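Local coordinates for protein ribose 5-phosphate isomerase RpiB (Thermoanaerobacter tengcongensis, PDB 4EGS) that probably dephosphorylates protein phosphotyrosine through this N-terminal low molecular weight phosphatase domain, the full-length protein also carrying a region related to RpiB-type sugar isomerases, at residues V37-T42 and L115-A120. Sequence-based numbering, arbitrary orientation.
Sequences VLFVCT and LVLAMA. With BCT (bicarbonate ion), chain C.
L38 and V40 pair in parallel with V116 and A118 at the centre of the domain's beta sheet. Four backbone hydrogen bonds join the strands. L38 N donates to L115 O (2.8 Å). L38 O accepts from L117 N (2.7 Å). V40 repeats this, with N to L117 O and O to M119 N (3.2 Å), so the hydrogen bonding runs one residue past strand 115-118.

Packing is tight on both faces of the paired strands. On one, V116 CG2 meets V40 CG2 at 3.6 Å, the two side chains crossing at a slant. L38 CB rests against V116 CB. On the other, V37 and L115 lie side by side, and V37 CG2 also sits over one face of the F39 ring, offset toward its rim. M119 bends at chi2 and chi3 (-57° and 122°). This turns its methyl CE back to F39 CD1, 3.6 Å away and oblique to the ring.

The contact loosens at the C-terminal ends. C41 and T42 part from A120, and T42 is exposed. Here T42 N donates to bicarbonate O2 (3.1 Å), and C41 SG lies 3.5 Å from bicarbonate O3. C41 is the predicted nucleophile. The ion sits in the loop C41 to R47, the CX5R phosphate-binding loop of this family.

Strand 67-72 bonds to the other edge of 36-41. Helix 47-61 touches V37, C41 and M119, whereas helix 121-130 packs on V40 and A118, the opposite face of the sheet.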
ATOM      1  N   VAL A  37       5.443  -7.111  -3.863  1.00 35.71           N
ATOM      2  CA  VAL A  37       4.895  -7.198  -5.212  1.00 33.95           C
ATOM      3  C   VAL A  37       5.786  -8.099  -6.070  1.00 31.84           C
ATOM      4  O   VAL A  37       7.012  -7.986  -6.042  1.00 30.57           O
ATOM      5  CB  VAL A  37       4.710  -5.804  -5.864  1.00 31.24           C
ATOM      6  CG1 VAL A  37       5.995  -4.997  -5.799  1.00 32.56           C
ATOM      7  CG2 VAL A  37       4.227  -5.941  -7.302  1.00 30.79           C
ATOM      8  N   LEU A  38       5.163  -9.009  -6.813  1.00 31.86           N
ATOM      9  CA  LEU A  38       5.898  -9.985  -7.610  1.00 31.86           C
ATOM     10  C   LEU A  38       5.772  -9.690  -9.103  1.00 30.93           C
ATOM     11  O   LEU A  38       4.700  -9.844  -9.684  1.00 31.39           O
ATOM     12  CB  LEU A  38       5.368 -11.391  -7.326  1.00 33.26           C
ATOM     13  CG  LEU A  38       6.344 -12.568  -7.239  1.00 34.24           C
ATOM     14  CD1 LEU A  38       5.607 -13.871  -7.510  1.00 34.13           C
ATOM     15  CD2 LEU A  38       7.533 -12.412  -8.177  1.00 32.49           C
ATOM     16  N   PHE A  39       6.872  -9.272  -9.723  1.00 30.35           N
ATOM     17  CA  PHE A  39       6.889  -9.052 -11.165  1.00 31.36           C
ATOM     18  C   PHE A  39       7.186 -10.359 -11.894  1.00 33.03           C
ATOM     19  O   PHE A  39       8.104 -11.090 -11.521  1.00 31.57           O
ATOM     20  CB  PHE A  39       7.916  -7.985 -11.544  1.00 29.27           C
ATOM     21  CG  PHE A  39       7.617  -6.625 -10.979  1.00 28.03           C
ATOM     22  CD1 PHE A  39       6.558  -5.876 -11.464  1.00 26.97           C
ATOM     23  CD2 PHE A  39       8.402  -6.092  -9.970  1.00 28.63           C
ATOM     24  CE1 PHE A  39       6.283  -4.625 -10.950  1.00 28.96           C
ATOM     25  CE2 PHE A  39       8.132  -4.841  -9.452  1.00 28.97           C
ATOM     26  CZ  PHE A  39       7.071  -4.106  -9.942  1.00 29.79           C
ATOM     27  N   VAL A  40       6.410 -10.651 -12.932  1.00 31.12           N
ATOM     28  CA  VAL A  40       6.538 -11.926 -13.630  1.00 31.77           C
ATOM     29  C   VAL A  40       6.964 -11.782 -15.088  1.00 31.29           C
ATOM     30  O   VAL A  40       6.328 -11.084 -15.877  1.00 29.34           O
ATOM     31  CB  VAL A  40       5.245 -12.763 -13.535  1.00 32.80           C
ATOM     32  CG1 VAL A  40       5.280 -13.921 -14.521  1.00 32.55           C
ATOM     33  CG2 VAL A  40       5.058 -13.274 -12.120  1.00 34.20           C
ATOM     34  N   CYS A  41       8.059 -12.457 -15.422  1.00 32.96           N
ATOM     35  CA  CYS A  41       8.594 -12.486 -16.773  1.00 32.23           C
ATOM     36  C   CYS A  41       8.372 -13.871 -17.354  1.00 32.39           C
ATOM     37  O   CYS A  41       7.705 -14.709 -16.746  1.00 32.36           O
ATOM     38  CB  CYS A  41      10.094 -12.215 -16.729  1.00 30.77           C
ATOM     39  SG  CYS A  41      10.654 -10.837 -17.720  1.00 32.83           S
ATOM     40  N   THR A  42       8.941 -14.114 -18.529  1.00 29.53           N
ATOM     41  CA  THR A  42       8.998 -15.465 -19.067  1.00 30.47           C
ATOM     42  C   THR A  42      10.245 -16.158 -18.535  1.00 29.78           C
ATOM     43  O   THR A  42      10.173 -17.273 -18.020  1.00 30.93           O
ATOM     44  CB  THR A  42       9.019 -15.477 -20.607  1.00 33.13           C
ATOM     45  OG1 THR A  42       7.717 -15.152 -21.107  1.00 34.48           O
ATOM     46  CG2 THR A  42       9.415 -16.851 -21.122  1.00 32.23           C
ATOM     47  N   LEU A 115       0.588  -9.000  -4.123  1.00 35.85           N
ATOM     48  CA  LEU A 115       0.207  -8.632  -5.477  1.00 33.65           C
ATOM     49  C   LEU A 115       1.250  -9.163  -6.454  1.00 36.94           C
ATOM     50  O   LEU A 115       2.450  -9.041  -6.214  1.00 36.72           O
ATOM     51  CB  LEU A 115       0.107  -7.111  -5.597  1.00 32.06           C
ATOM     52  CG  LEU A 115       0.108  -6.501  -7.000  1.00 32.66           C
ATOM     53  CD1 LEU A 115      -1.204  -6.771  -7.719  1.00 33.33           C
ATOM     54  CD2 LEU A 115       0.397  -5.008  -6.937  1.00 30.71           C
ATOM     55  N   VAL A 116       0.795  -9.761  -7.548  1.00 34.90           N
ATOM     56  CA  VAL A 116       1.713 -10.242  -8.572  1.00 33.62           C
ATOM     57  C   VAL A 116       1.369  -9.665  -9.945  1.00 33.49           C
ATOM     58  O   VAL A 116       0.263  -9.853 -10.452  1.00 34.33           O
ATOM     59  CB  VAL A 116       1.772 -11.789  -8.615  1.00 36.22           C
ATOM     60  CG1 VAL A 116       0.384 -12.385  -8.508  1.00 34.63           C
ATOM     61  CG2 VAL A 116       2.477 -12.265  -9.872  1.00 35.05           C
ATOM     62  N   LEU A 117       2.322  -8.947 -10.531  1.00 32.46           N
ATOM     63  CA  LEU A 117       2.104  -8.269 -11.806  1.00 32.43           C
ATOM     64  C   LEU A 117       2.916  -8.878 -12.944  1.00 32.62           C
ATOM     65  O   LEU A 117       4.139  -8.982 -12.864  1.00 31.11           O
ATOM     66  CB  LEU A 117       2.423  -6.778 -11.681  1.00 30.29           C
ATOM     67  CG  LEU A 117       1.449  -5.946 -10.849  1.00 29.48           C
ATOM     68  CD1 LEU A 117       1.851  -4.484 -10.871  1.00 28.09           C
ATOM     69  CD2 LEU A 117       0.027  -6.121 -11.357  1.00 31.01           C
ATOM     70  N   ALA A 118       2.223  -9.269 -14.008  1.00 33.53           N
ATOM     71  CA  ALA A 118       2.871  -9.842 -15.180  1.00 29.58           C
ATOM     72  C   ALA A 118       3.142  -8.766 -16.225  1.00 30.10           C
ATOM     73  O   ALA A 118       2.339  -7.852 -16.409  1.00 31.85           O
ATOM     74  CB  ALA A 118       2.009 -10.945 -15.768  1.00 30.33           C
ATOM     75  N   MET A 119       4.278  -8.877 -16.906  1.00 29.72           N
ATOM     76  CA  MET A 119       4.641  -7.924 -17.948  1.00 28.85           C
ATOM     77  C   MET A 119       3.700  -8.033 -19.140  1.00 30.32           C
ATOM     78  O   MET A 119       3.398  -7.038 -19.799  1.00 28.62           O
ATOM     79  CB  MET A 119       6.084  -8.147 -18.403  1.00 29.55           C
ATOM     80  CG  MET A 119       7.117  -7.852 -17.335  1.00 28.78           C
ATOM     81  SD  MET A 119       6.974  -6.170 -16.710  1.00 28.49           S
ATOM     82  CE  MET A 119       6.726  -6.487 -14.967  1.00 27.83           C
ATOM     83  N   ALA A 120       3.237  -9.249 -19.409  1.00 30.83           N
ATOM     84  CA  ALA A 120       2.362  -9.498 -20.547  1.00 30.65           C
ATOM     85  C   ALA A 120       1.142 -10.319 -20.150  1.00 31.82           C
ATOM     86  O   ALA A 120       1.128 -10.964 -19.102  1.00 32.74           O
ATOM     87  CB  ALA A 120       3.128 -10.193 -21.659  1.00 32.71           C
TER
HETATM   88  C   BCT C 201      11.731 -12.031 -21.033  1.00 32.10           C
HETATM   89  O1  BCT C 201      11.679 -10.674 -21.277  1.00 31.74           O
HETATM   90  O2  BCT C 201      10.499 -12.605 -20.806  1.00 27.59           O
HETATM   91  O3  BCT C 201      12.697 -12.393 -20.115  1.00 31.46           O